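Local coordinates for protein HcgC (Methanococcus maripaludis S2, PDB 5O4J) that catalyses the SAM-dependent C-methylation of a pyridinol precursor on the biosynthetic route to the iron-guanylylpyridinol cofactor of [Fe]-hydrogenase, at residues A[7-12]-A[231-236]; A[163-168]-A[251-256]; A[190-195]-A[243-248]; A[202-207]-A[225-230]. All coordinates share one frame; numbering follows the deposited sequence. Where two conformers were deposited one is given.

Contact 1: residues A[7-12]-A[231-236]; sequences ESVKTT and TVSSID
From CB, 3.4 Å from Ser234 O, the side chain of Lys10 runs along the neighbouring backbone. CG passes Ser234 O and Ile235 O, CD lies between Ile235 O and the carbonyl carbon of Asp236, and CE comes within 3.1 Å of Ile235 O. The chain is extended until its last torsion, where it bends (chi4 -61°), and NZ stays 6.3 Å from Asp236 OD1, not in contact. An alanine here would remove the methylenes lying on Ile235 and Asp236 and would probably leave this end of the pair less covered. The strands belong to a four-stranded antiparallel sheet, with 10-13 and 230-234 as its inner strands. Lys10 with Ser234 and Thr12 with Val232 are the hydrogen-bonded pairs; the shortest of the four backbone bonds, Lys10 N to Ser234 O at 2.6 Å, runs nearly along the C=O axis. On the face of Lys10, Ser234 OG donates to Asp236 O, while one water joins it to Thr12 OG1 and Val232 O. Across the sheet, a second water links Ser233 OG to Thr11 OG1, which also bonds Tyr207 of the second subunit. Val9, whose CG1 meets Ser233 OG, touches the bound pyridinol.

Contact 2: residues A[163-168]-A[251-256]; sequences LKTYRS and SRVDSF. With SO4 (sulfate ion), chain P.
Phe256 takes the crowded first torsion, with CG between the backbone N and the carbonyl carbon (chi1 51°), whereas Tyr166 holds CG anti to its carbonyl carbon (chi1 -49°). This brings Phe256 CZ to the edge of the tyrosine ring, 3.8 Å from Tyr166 CE2. Lys164 O lies over one face of the phenylalanine. On the other side of the sheet, Thr165 has OG1 beside its backbone N and Ser255 has OG anti to its own, so the hydroxyls meet across a non-hydrogen-bonded pair. Ser255 OG donates to Thr165 OG1 at 2.8 Å, and Thr165 CG2 packs on Val253 CG1. These antiparallel strands close one edge of the seven-stranded mixed sheet of the Rossmann-like domain. Past the last paired residues, Ser168 N donates to Arg252 O from above the carbonyl plane, and Arg252 NH2 returns a weak bond to Ser168 O. Asp254 OD2 accepts from His140 of the third subunit. Lys164 NZ pairs with Asp135 and reaches O4 of a sulfate, probably from the crystallisation liquor, at 3.3 Å; Lys258 and both equivalent lysines of the third subunit also bind it, so lysines gathered at this interface form a site that can probably hold an anion.

Contact 3: residues A[190-195]-A[243-248]; sequences REINEL and EEILSK
Two helices, 177-193 and 239-251, meet here through one isoleucine and a salt bridge laid beside it. Ile245 points toward the C-terminal end of the first helix and is the centre of the apolar part. Its CD1 rests 3.7 Å from Ile192 CG1, the two side chains crossing obliquely, and Ile245 CG2 also lies near that CG1. From the turn after the helix, Leu195 reaches in tip to tip, its CD1 4.2 Å from Ile245 CD1. Beyond the helix end, Lys173 of the second subunit bonds the carbonyl oxygens of Asn193 and Leu195. Glu191 meets the same isoleucine too: CG lies 3.9 Å from Ile245 CD1, and OE2 comes near Ile245 CG1. With CG anti to the backbone N (chi1 -174°) and the chain extended beyond it, Glu191 carries its carboxylate out to Lys248, one turn along the facing helix. The lysine, bent at chi3 (70°), crosses the glutamate at about a right angle and brings NZ in between the two oxygens. Lys248 NZ donates to Glu191 OE1 and OE2, each at 2.9 Å and each on the syn lone pair, a bidentate grip that fixes the rotation of the carboxylate. An alanine in place of Glu191 would take away both bonds to Lys248 and the CG contact with Ile245, and would probably loosen the more exposed side of the helix pair. Deeper in, Ile192 packs against Ile230 and Val232 of strand 230-234, so the helices lie together on one face of the antiparallel sheet.

Contact 4: residues A[202-207]-A[225-230]; sequences IPNLKY and LNMSAI
One asparagine grips two successive carbonyls of segment 225-230, and both of its donors stand above the carbonyl planes, not on the lone pairs. This happens where the antiparallel sheet frays: Pro203 and Ile230 form a non-hydrogen-bonded pair at the ends of strands 198-203 and 230-234, and past them Asn204 turns the chain as the centre of an inverse gamma turn. Asn204 N donates to Ala229 O at 2.9 Å, almost straight at 170°. Its side chain, with CG anti to the carbonyl carbon, points toward that segment, and ND2 reaches Ser228 O at 2.9 Å in a more bent bond of 142°. That oxygen also lies 3.2 Å from Asn204 CB, so the carbonyl is tucked in against the side chain as well as bonded to it. The amide nitrogen has a further partner in Thr231 OG1 on the adjoining strand, which together with Ser228 O would hold the amide in its present rotation. Met227 lies across the asparagine at about a right angle; a bend at chi2 (57°) folds its chain so that the terminal methyl CE meets ND2 and CG of Asn204, both at 3.6 Å. At this end of the sheet, Pro203 and Ile230 both pack on Cys189 of helix 177-193, and Pro203 also touches Met186 of the second subunit. Next to the pair, Ile202 O receives a CA-H...O contact from Ile230 CA at 3.3 Å, while the methyl carbon Ile230 CG2 sits 3.5 Å from the same oxygen.

How the contacts relate
From the N terminus, residues 7-12 wait for 231-236, so contact 1 closes the longest loop, spanning most of the chain. Contact 2 opens next, at 163-168, and closes only at 251-256; contact 3 (190-195 with 243-248) is nested within it, and contact 4 (202-207 with 225-230) is the innermost, nested in all the others. Contact 1 crosses both contact 2 and contact 3. Contacts 1 and 4 share the antiparallel sheet, where Thr231 O and Ile202 N probably bond, and contact 3 packs beneath it through Ile192. Contact 2 stands apart in the mixed sheet, about 17 Å from contact 1 between nearest atoms, joined to contact 3 through the sequence.

Contact 1: residues A[7-12]-A[231-236]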
loop_
_atom_site.group_PDB
_atom_site.type_symbol
_atom_site.label_atom_id
_atom_site.label_comp_id
_atom_site.label_asym_id
_atom_site.label_seq_id
_atom_site.Cartn_x
_atom_site.Cartn_y
_atom_site.Cartn_z
ATOM N N GLU A 7 29.911 11.907 2.954
ATOM C CA GLU A 7 29.542 12.118 4.345
ATOM C C GLU A 7 28.236 12.884 4.501
ATOM O O GLU A 7 27.781 13.070 5.635
ATOM C CB GLU A 7 30.674 12.838 5.085
ATOM C CG GLU A 7 31.900 11.965 5.262
ATOM C CD GLU A 7 32.976 12.622 6.101
ATOM O OE1 GLU A 7 33.976 11.943 6.407
ATOM O OE2 GLU A 7 32.813 13.807 6.463
ATOM N N SER A 8 27.610 13.310 3.402
ATOM C CA SER A 8 26.297 13.935 3.479
ATOM C C SER A 8 25.175 12.928 3.664
ATOM O O SER A 8 24.048 13.338 3.949
ATOM C CB SER A 8 26.003 14.752 2.222
ATOM O OG SER A 8 26.857 15.876 2.149
ATOM N N VAL A 9 25.441 11.637 3.479
ATOM C CA VAL A 9 24.405 10.620 3.565
ATOM C C VAL A 9 24.841 9.549 4.552
ATOM O O VAL A 9 26.018 9.170 4.602
ATOM C CB VAL A 9 24.104 10.019 2.177
ATOM C CG1 VAL A 9 22.976 9.014 2.279
ATOM C CG2 VAL A 9 23.726 11.122 1.209
ATOM N N LYS A 10 23.885 9.061 5.334
ATOM C CA LYS A 10 24.140 8.055 6.350
ATOM C C LYS A 10 23.669 6.699 5.855
ATOM O O LYS A 10 22.663 6.599 5.154
ATOM C CB LYS A 10 23.402 8.381 7.652
ATOM C CG LYS A 10 23.732 9.747 8.241
ATOM C CD LYS A 10 22.800 10.082 9.401
ATOM C CE LYS A 10 23.015 11.506 9.885
ATOM N NZ LYS A 10 24.393 11.729 10.384
ATOM N N THR A 11 24.393 5.655 6.247
ATOM C CA THR A 11 23.979 4.277 6.022
ATOM C C THR A 11 23.752 3.627 7.374
ATOM O O THR A 11 24.668 3.570 8.198
ATOM C CB THR A 11 25.026 3.495 5.233
ATOM O OG1 THR A 11 25.216 4.118 3.961
ATOM C CG2 THR A 11 24.573 2.037 5.052
ATOM N N THR A 12 22.548 3.113 7.585
ATOM C CA THR A 12 22.151 2.536 8.861
ATOM C C THR A 12 21.721 1.094 8.628
ATOM O O THR A 12 20.801 0.839 7.851
ATOM C CB THR A 12 21.012 3.343 9.481
ATOM O OG1 THR A 12 21.401 4.721 9.559
ATOM C CG2 THR A 12 20.687 2.820 10.889
ATOM N N THR A 231 18.811 -2.331 5.621
ATOM C CA THR A 231 19.820 -1.288 5.503
ATOM C C THR A 231 19.174 -0.054 4.884
ATOM O O THR A 231 18.444 -0.160 3.894
ATOM C CB THR A 231 20.996 -1.780 4.659
ATOM O OG1 THR A 231 21.571 -2.925 5.294
ATOM C CG2 THR A 231 22.056 -0.696 4.500
ATOM N N VAL A 232 19.411 1.108 5.489
ATOM C CA VAL A 232 18.748 2.338 5.082
ATOM C C VAL A 232 19.788 3.371 4.678
ATOM O O VAL A 232 20.837 3.496 5.323
ATOM C CB VAL A 232 17.856 2.902 6.207
ATOM C CG1 VAL A 232 16.990 4.017 5.646
ATOM C CG2 VAL A 232 17.012 1.808 6.829
ATOM N N SER A 233 19.468 4.134 3.637
ATOM C CA SER A 233 20.234 5.303 3.213
ATOM C C SER A 233 19.399 6.545 3.514
ATOM O O SER A 233 18.249 6.647 3.068
ATOM C CB SER A 233 20.574 5.213 1.724
ATOM O OG SER A 233 21.316 6.341 1.283
ATOM N N SER A 234 19.952 7.475 4.297
ATOM C CA SER A 234 19.192 8.644 4.720
ATOM C C SER A 234 20.121 9.825 4.994
ATOM O O SER A 234 21.319 9.663 5.243
ATOM C CB SER A 234 18.365 8.338 5.975
ATOM O OG SER A 234 19.199 8.092 7.092
ATOM N N ILE A 235 19.536 11.025 4.991
ATOM C CA ILE A 235 20.306 12.210 5.356
ATOM C C ILE A 235 20.443 12.307 6.863
ATOM O O ILE A 235 21.508 12.661 7.378
ATOM C CB ILE A 235 19.652 13.485 4.796
ATOM C CG1 ILE A 235 19.351 13.358 3.301
ATOM C CG2 ILE A 235 20.537 14.711 5.088
ATOM C CD1 ILE A 235 20.555 13.077 2.436
ATOM N N ASP A 236 19.366 12.017 7.586
ATOM C CA ASP A 236 19.290 12.184 9.028
ATOM C C ASP A 236 19.243 10.834 9.727
ATOM O O ASP A 236 19.043 9.782 9.112
ATOM C CB ASP A 236 18.070 13.029 9.401
ATOM C CG ASP A 236 18.134 14.427 8.818
ATOM O OD1 ASP A 236 19.256 14.958 8.665
ATOM O OD2 ASP A 236 17.069 14.995 8.514
HETATM O O HOH W 1 23.811 5.599 1.930
HETATM O O HOH W 2 20.705 5.708 7.305
#

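Contact 2: residues A[163-168]-A[251-256]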
loop_
_atom_site.group_PDB
_atom_site.type_symbol
_atom_site.label_atom_id
_atom_site.label_comp_id
_atom_site.label_asym_id
_atom_site.label_seq_id
_atom_site.Cartn_x
_atom_site.Cartn_y
_atom_site.Cartn_z
ATOM N N LEU A 163 -2.429 -25.674 14.315
ATOM C CA LEU A 163 -1.590 -24.528 14.641
ATOM C C LEU A 163 -1.718 -23.480 13.544
ATOM O O LEU A 163 -1.374 -23.740 12.387
ATOM C CB LEU A 163 -0.136 -24.972 14.800
ATOM C CG LEU A 163 0.888 -23.855 14.983
ATOM C CD1 LEU A 163 0.679 -23.107 16.283
ATOM C CD2 LEU A 163 2.282 -24.443 14.897
ATOM N N LYS A 164 -2.217 -22.306 13.904
ATOM C CA LYS A 164 -2.439 -21.225 12.959
ATOM C C LYS A 164 -1.563 -20.037 13.333
ATOM O O LYS A 164 -1.347 -19.760 14.517
ATOM C CB LYS A 164 -3.913 -20.807 12.936
ATOM C CG LYS A 164 -4.886 -21.949 12.603
ATOM C CD LYS A 164 -6.338 -21.481 12.729
ATOM C CE LYS A 164 -7.328 -22.568 12.306
ATOM N NZ LYS A 164 -7.227 -22.950 10.861
ATOM N N THR A 165 -1.065 -19.331 12.323
ATOM C CA THR A 165 -0.226 -18.166 12.564
ATOM C C THR A 165 -0.541 -17.110 11.518
ATOM O O THR A 165 -0.410 -17.361 10.314
ATOM C CB THR A 165 1.265 -18.528 12.539
ATOM O OG1 THR A 165 1.520 -19.646 13.404
ATOM C CG2 THR A 165 2.091 -17.352 13.017
ATOM N N TYR A 166 -0.929 -15.924 11.988
ATOM C CA TYR A 166 -1.287 -14.810 11.126
ATOM C C TYR A 166 -0.606 -13.545 11.626
ATOM O O TYR A 166 -0.083 -13.483 12.744
ATOM C CB TYR A 166 -2.798 -14.566 11.094
ATOM C CG TYR A 166 -3.623 -15.799 10.837
ATOM C CD1 TYR A 166 -3.593 -16.435 9.606
ATOM C CD2 TYR A 166 -4.453 -16.318 11.826
ATOM C CE1 TYR A 166 -4.360 -17.567 9.372
ATOM C CE2 TYR A 166 -5.222 -17.443 11.597
ATOM C CZ TYR A 166 -5.174 -18.062 10.382
ATOM O OH TYR A 166 -5.954 -19.183 10.171
ATOM N N ARG A 167 -0.654 -12.516 10.794
ATOM C CA ARG A 167 -0.224 -11.183 11.192
ATOM C C ARG A 167 -1.460 -10.318 11.432
ATOM O O ARG A 167 -2.315 -10.174 10.547
ATOM C CB ARG A 167 0.683 -10.567 10.127
ATOM C CG ARG A 167 1.941 -11.388 9.871
ATOM C CD ARG A 167 3.000 -10.584 9.112
ATOM N NE ARG A 167 2.535 -10.243 7.776
ATOM C CZ ARG A 167 2.716 -9.074 7.172
ATOM N NH1 ARG A 167 2.255 -8.895 5.946
ATOM N NH2 ARG A 167 3.346 -8.085 7.781
ATOM N N SER A 168 -1.576 -9.762 12.636
ATOM C CA SER A 168 -2.685 -8.870 12.928
ATOM C C SER A 168 -2.638 -7.662 12.001
ATOM O O SER A 168 -1.600 -7.015 11.861
ATOM C CB SER A 168 -2.625 -8.428 14.392
ATOM O OG SER A 168 -1.542 -7.540 14.602
ATOM N N SER A 251 5.742 -7.852 16.272
ATOM C CA SER A 251 4.720 -8.067 17.296
ATOM C C SER A 251 3.349 -8.385 16.707
ATOM O O SER A 251 2.489 -8.915 17.422
ATOM C CB SER A 251 4.606 -6.843 18.216
ATOM O OG SER A 251 3.950 -5.769 17.565
ATOM N N ARG A 252 3.125 -8.099 15.422
ATOM C CA ARG A 252 1.821 -8.403 14.841
ATOM C C ARG A 252 1.614 -9.899 14.655
ATOM O O ARG A 252 0.465 -10.342 14.508
ATOM C CB ARG A 252 1.660 -7.675 13.506
ATOM C CG ARG A 252 1.619 -6.161 13.642
ATOM C CD ARG A 252 1.263 -5.521 12.311
ATOM N NE ARG A 252 0.990 -4.090 12.437
ATOM C CZ ARG A 252 -0.121 -3.572 12.945
ATOM N NH1 ARG A 252 -0.261 -2.252 13.003
ATOM N NH2 ARG A 252 -1.089 -4.359 13.402
ATOM N N VAL A 253 2.685 -10.694 14.671
ATOM C CA VAL A 253 2.533 -12.135 14.499
ATOM C C VAL A 253 1.788 -12.705 15.696
ATOM O O VAL A 253 2.122 -12.424 16.857
ATOM C CB VAL A 253 3.894 -12.819 14.308
ATOM C CG1 VAL A 253 3.731 -14.335 14.197
ATOM C CG2 VAL A 253 4.577 -12.276 13.064
ATOM N N ASP A 254 0.751 -13.479 15.409
ATOM C CA ASP A 254 -0.098 -14.106 16.412
ATOM C C ASP A 254 -0.235 -15.574 16.038
ATOM O O ASP A 254 -0.720 -15.885 14.945
ATOM C CB ASP A 254 -1.457 -13.409 16.435
ATOM C CG ASP A 254 -2.284 -13.767 17.638
ATOM O OD1 ASP A 254 -1.730 -14.336 18.603
ATOM O OD2 ASP A 254 -3.494 -13.467 17.603
ATOM N N SER A 255 0.247 -16.467 16.909
ATOM C CA SER A 255 0.199 -17.909 16.692
ATOM C C SER A 255 -0.647 -18.570 17.768
ATOM O O SER A 255 -0.556 -18.216 18.949
ATOM C CB SER A 255 1.599 -18.524 16.707
ATOM O OG SER A 255 1.549 -19.858 16.244
ATOM N N PHE A 256 -1.486 -19.519 17.367
ATOM C CA PHE A 256 -2.344 -20.190 18.338
ATOM C C PHE A 256 -2.788 -21.524 17.770
ATOM O O PHE A 256 -2.872 -21.698 16.550
ATOM C CB PHE A 256 -3.559 -19.332 18.714
ATOM C CG PHE A 256 -4.329 -18.810 17.531
ATOM C CD1 PHE A 256 -3.950 -17.621 16.912
ATOM C CD2 PHE A 256 -5.430 -19.497 17.046
ATOM C CE1 PHE A 256 -4.660 -17.134 15.822
ATOM C CE2 PHE A 256 -6.138 -19.021 15.956
ATOM C CZ PHE A 256 -5.756 -17.834 15.352
HETATM S S SO4 P . -11.292 -23.027 10.638
HETATM O O1 SO4 P . -10.753 -23.609 11.884
HETATM O O2 SO4 P . -12.426 -23.852 10.177
HETATM O O3 SO4 P . -11.752 -21.647 10.911
HETATM O O4 SO4 P . -10.239 -23.013 9.598
#

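Contact 3: residues A[190-195]-A[243-248]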
loop_
_atom_site.group_PDB
_atom_site.type_symbol
_atom_site.label_atom_id
_atom_site.label_comp_id
_atom_site.label_asym_id
_atom_site.label_seq_id
_atom_site.Cartn_x
_atom_site.Cartn_y
_atom_site.Cartn_z
ATOM N N ARG A 190 8.546 -0.596 3.675
ATOM C CA ARG A 190 7.670 0.382 3.054
ATOM C C ARG A 190 7.386 1.533 4.007
ATOM O O ARG A 190 7.362 2.696 3.583
ATOM C CB ARG A 190 6.393 -0.311 2.572
ATOM C CG ARG A 190 6.716 -1.295 1.433
ATOM C CD ARG A 190 5.505 -1.828 0.691
ATOM N NE ARG A 190 5.482 -3.291 0.690
ATOM C CZ ARG A 190 4.720 -4.043 1.484
ATOM N NH1 ARG A 190 3.887 -3.484 2.355
ATOM N NH2 ARG A 190 4.785 -5.367 1.402
ATOM N N GLU A 191 7.253 1.243 5.308
ATOM C CA GLU A 191 7.050 2.307 6.288
ATOM C C GLU A 191 8.338 3.081 6.557
ATOM O O GLU A 191 8.308 4.309 6.705
ATOM C CB GLU A 191 6.510 1.729 7.600
ATOM C CG GLU A 191 6.143 2.809 8.594
ATOM C CD GLU A 191 5.543 2.285 9.894
ATOM O OE1 GLU A 191 5.188 1.086 9.989
ATOM O OE2 GLU A 191 5.422 3.106 10.822
ATOM N N ILE A 192 9.473 2.381 6.648
ATOM C CA ILE A 192 10.754 3.043 6.881
ATOM C C ILE A 192 11.063 4.017 5.754
ATOM O O ILE A 192 11.593 5.112 5.985
ATOM C CB ILE A 192 11.864 1.989 7.049
ATOM C CG1 ILE A 192 11.721 1.299 8.403
ATOM C CG2 ILE A 192 13.261 2.594 6.876
ATOM C CD1 ILE A 192 12.366 -0.066 8.471
ATOM N N ASN A 193 10.752 3.632 4.513
ATOM C CA ASN A 193 11.076 4.507 3.392
ATOM C C ASN A 193 10.390 5.857 3.521
ATOM O O ASN A 193 10.903 6.859 3.013
ATOM C CB ASN A 193 10.694 3.855 2.074
ATOM C CG ASN A 193 11.524 4.375 0.939
ATOM O OD1 ASN A 193 12.735 4.185 0.909
ATOM N ND2 ASN A 193 10.883 5.056 0.003
ATOM N N GLU A 194 9.239 5.901 4.197
ATOM C CA GLU A 194 8.487 7.134 4.372
ATOM C C GLU A 194 8.998 7.996 5.519
ATOM O O GLU A 194 8.511 9.118 5.686
ATOM C CB GLU A 194 7.003 6.798 4.559
ATOM C CG GLU A 194 6.406 6.229 3.289
ATOM C CD GLU A 194 4.904 6.000 3.349
ATOM O OE1 GLU A 194 4.307 6.069 4.444
ATOM O OE2 GLU A 194 4.324 5.741 2.278
ATOM N N LEU A 195 9.965 7.521 6.302
ATOM C CA LEU A 195 10.585 8.377 7.304
ATOM C C LEU A 195 11.277 9.562 6.640
ATOM O O LEU A 195 11.884 9.432 5.571
ATOM C CB LEU A 195 11.601 7.590 8.133
ATOM C CG LEU A 195 11.065 6.478 9.028
ATOM C CD1 LEU A 195 12.235 5.671 9.590
ATOM C CD2 LEU A 195 10.181 7.030 10.151
ATOM N N GLU A 243 14.365 0.415 14.211
ATOM C CA GLU A 243 14.114 -0.728 15.084
ATOM C C GLU A 243 12.659 -0.759 15.556
ATOM O O GLU A 243 12.064 -1.835 15.677
ATOM C CB GLU A 243 15.054 -0.702 16.291
ATOM C CG GLU A 243 16.568 -0.599 15.985
ATOM C CD GLU A 243 17.080 -1.680 15.045
ATOM O OE1 GLU A 243 16.740 -2.862 15.255
ATOM O OE2 GLU A 243 17.855 -1.347 14.124
ATOM N N GLU A 244 12.078 0.410 15.845
ATOM C CA GLU A 244 10.694 0.441 16.312
ATOM C C GLU A 244 9.736 -0.112 15.259
ATOM O O GLU A 244 8.807 -0.856 15.594
ATOM C CB GLU A 244 10.290 1.865 16.698
ATOM C CG GLU A 244 10.927 2.376 17.991
ATOM C CD GLU A 244 10.170 1.950 19.239
ATOM O OE1 GLU A 244 10.784 1.919 20.325
ATOM O OE2 GLU A 244 8.959 1.654 19.137
ATOM N N ILE A 245 9.942 0.230 13.985
ATOM C CA ILE A 245 9.051 -0.255 12.937
ATOM C C ILE A 245 9.187 -1.763 12.768
ATOM O O ILE A 245 8.190 -2.475 12.609
ATOM C CB ILE A 245 9.328 0.497 11.623
ATOM C CG1 ILE A 245 8.819 1.931 11.751
ATOM C CG2 ILE A 245 8.681 -0.205 10.437
ATOM C CD1 ILE A 245 9.390 2.868 10.735
ATOM N N LEU A 246 10.422 -2.267 12.757
ATOM C CA LEU A 246 10.633 -3.707 12.664
ATOM C C LEU A 246 9.996 -4.413 13.846
ATOM O O LEU A 246 9.296 -5.412 13.679
ATOM C CB LEU A 246 12.125 -4.024 12.616
ATOM C CG LEU A 246 12.739 -3.975 11.229
ATOM C CD1 LEU A 246 14.262 -3.919 11.361
ATOM C CD2 LEU A 246 12.282 -5.180 10.416
ATOM N N SER A 247 10.249 -3.907 15.062
ATOM C CA SER A 247 9.705 -4.546 16.254
ATOM C C SER A 247 8.183 -4.559 16.231
ATOM O O SER A 247 7.563 -5.562 16.600
ATOM C CB SER A 247 10.215 -3.840 17.509
ATOM O OG SER A 247 11.590 -4.119 17.700
ATOM N N LYS A 248 7.564 -3.451 15.813
ATOM C CA LYS A 248 6.105 -3.404 15.724
ATOM C C LYS A 248 5.581 -4.456 14.762
ATOM O O LYS A 248 4.594 -5.146 15.050
ATOM C CB LYS A 248 5.658 -2.008 15.293
ATOM C CG LYS A 248 4.175 -1.868 14.952
ATOM C CD LYS A 248 3.857 -0.446 14.498
ATOM C CE LYS A 248 4.443 -0.121 13.122
ATOM N NZ LYS A 248 4.184 1.298 12.748
#

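Contact 4: residues A[202-207]-A[225-230]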
loop_
_atom_site.group_PDB
_atom_site.type_symbol
_atom_site.label_atom_id
_atom_site.label_comp_id
_atom_site.label_asym_id
_atom_site.label_seq_id
_atom_site.Cartn_x
_atom_site.Cartn_y
_atom_site.Cartn_z
ATOM N N ILE A 202 16.636 -0.857 1.912
ATOM C CA ILE A 202 17.025 -2.156 1.372
ATOM C C ILE A 202 16.527 -3.246 2.313
ATOM O O ILE A 202 17.002 -3.316 3.457
ATOM C CB ILE A 202 18.545 -2.269 1.198
ATOM C CG1 ILE A 202 19.059 -1.255 0.177
ATOM C CG2 ILE A 202 18.947 -3.701 0.851
ATOM C CD1 ILE A 202 18.629 -1.520 -1.252
ATOM N N PRO A 203 15.661 -4.153 1.860
ATOM C CA PRO A 203 15.458 -5.404 2.597
ATOM C C PRO A 203 16.581 -6.366 2.247
ATOM O O PRO A 203 16.822 -6.648 1.072
ATOM C CB PRO A 203 14.110 -5.904 2.084
ATOM C CG PRO A 203 14.034 -5.380 0.668
ATOM C CD PRO A 203 14.898 -4.135 0.598
ATOM N N ASN A 204 17.289 -6.844 3.263
ATOM C CA ASN A 204 18.430 -7.727 3.026
ATOM C C ASN A 204 17.929 -9.157 2.866
ATOM O O ASN A 204 18.196 -10.048 3.676
ATOM C CB ASN A 204 19.439 -7.589 4.143
ATOM C CG ASN A 204 20.158 -6.281 4.070
ATOM O OD1 ASN A 204 20.660 -5.914 3.010
ATOM N ND2 ASN A 204 20.172 -5.537 5.175
ATOM N N LEU A 205 17.210 -9.360 1.764
ATOM C CA LEU A 205 16.532 -10.613 1.486
ATOM C C LEU A 205 17.166 -11.332 0.304
ATOM O O LEU A 205 17.778 -10.724 -0.581
ATOM C CB LEU A 205 15.048 -10.376 1.211
ATOM C CG LEU A 205 14.247 -9.906 2.424
ATOM C CD1 LEU A 205 12.843 -9.483 2.033
ATOM C CD2 LEU A 205 14.184 -11.037 3.449
ATOM N N LYS A 206 17.004 -12.646 0.319
ATOM C CA LYS A 206 17.372 -13.516 -0.789
ATOM C C LYS A 206 16.558 -14.788 -0.630
ATOM O O LYS A 206 15.779 -14.939 0.316
ATOM C CB LYS A 206 18.870 -13.808 -0.807
ATOM C CG LYS A 206 19.339 -14.560 0.436
ATOM C CD LYS A 206 20.763 -15.086 0.291
ATOM C CE LYS A 206 20.794 -16.311 -0.619
ATOM N NZ LYS A 206 22.176 -16.699 -0.971
ATOM N N TYR A 207 16.730 -15.706 -1.571
ATOM C CA TYR A 207 15.978 -16.955 -1.549
ATOM C C TYR A 207 16.680 -17.930 -0.601
ATOM O O TYR A 207 17.357 -18.878 -1.008
ATOM C CB TYR A 207 15.842 -17.490 -2.966
ATOM C CG TYR A 207 15.100 -18.791 -3.074
ATOM C CD1 TYR A 207 13.839 -18.943 -2.514
ATOM C CD2 TYR A 207 15.644 -19.860 -3.758
ATOM C CE1 TYR A 207 13.153 -20.149 -2.619
ATOM C CE2 TYR A 207 14.970 -21.064 -3.864
ATOM C CZ TYR A 207 13.730 -21.198 -3.298
ATOM O OH TYR A 207 13.063 -22.390 -3.417
ATOM N N LEU A 225 21.269 -15.877 7.705
ATOM C CA LEU A 225 20.322 -15.261 8.629
ATOM C C LEU A 225 21.004 -14.291 9.581
ATOM O O LEU A 225 20.332 -13.436 10.162
ATOM C CB LEU A 225 19.586 -16.332 9.439
ATOM C CG LEU A 225 18.756 -17.374 8.682
ATOM C CD1 LEU A 225 18.044 -18.250 9.689
ATOM C CD2 LEU A 225 17.772 -16.718 7.741
ATOM N N ASN A 226 22.320 -14.404 9.744
ATOM C CA ASN A 226 23.077 -13.580 10.684
ATOM C C ASN A 226 23.477 -12.253 10.033
ATOM O O ASN A 226 24.650 -11.891 9.936
ATOM C CB ASN A 226 24.305 -14.350 11.161
ATOM C CG ASN A 226 24.964 -13.715 12.364
ATOM O OD1 ASN A 226 24.315 -13.031 13.151
ATOM N ND2 ASN A 226 26.265 -13.948 12.515
ATOM N N MET A 227 22.462 -11.547 9.556
ATOM C CA MET A 227 22.611 -10.335 8.764
ATOM C C MET A 227 21.484 -9.389 9.147
ATOM O O MET A 227 20.362 -9.833 9.404
ATOM C CB MET A 227 22.560 -10.644 7.258
ATOM C CG MET A 227 22.497 -9.430 6.342
ATOM S SD MET A 227 23.876 -8.294 6.589
ATOM C CE MET A 227 23.429 -6.958 5.480
ATOM N N SER A 228 21.791 -8.092 9.188
ATOM C CA SER A 228 20.783 -7.078 9.455
ATOM C C SER A 228 19.596 -7.272 8.523
ATOM O O SER A 228 19.765 -7.482 7.322
ATOM C CB SER A 228 21.359 -5.672 9.242
ATOM O OG SER A 228 22.358 -5.358 10.190
ATOM N N ALA A 229 18.384 -7.169 9.074
ATOM C CA ALA A 229 17.195 -7.318 8.242
ATOM C C ALA A 229 17.096 -6.202 7.207
ATOM O O ALA A 229 16.665 -6.439 6.073
ATOM C CB ALA A 229 15.929 -7.365 9.097
ATOM N N ILE A 230 17.473 -4.982 7.574
ATOM C CA ILE A 230 17.261 -3.812 6.725
ATOM C C ILE A 230 18.473 -2.901 6.773
ATOM O O ILE A 230 19.069 -2.694 7.831
ATOM C CB ILE A 230 16.000 -3.030 7.143
ATOM C CG1 ILE A 230 14.764 -3.904 6.909
ATOM C CG2 ILE A 230 15.864 -1.745 6.333
ATOM C CD1 ILE A 230 13.461 -3.322 7.409
#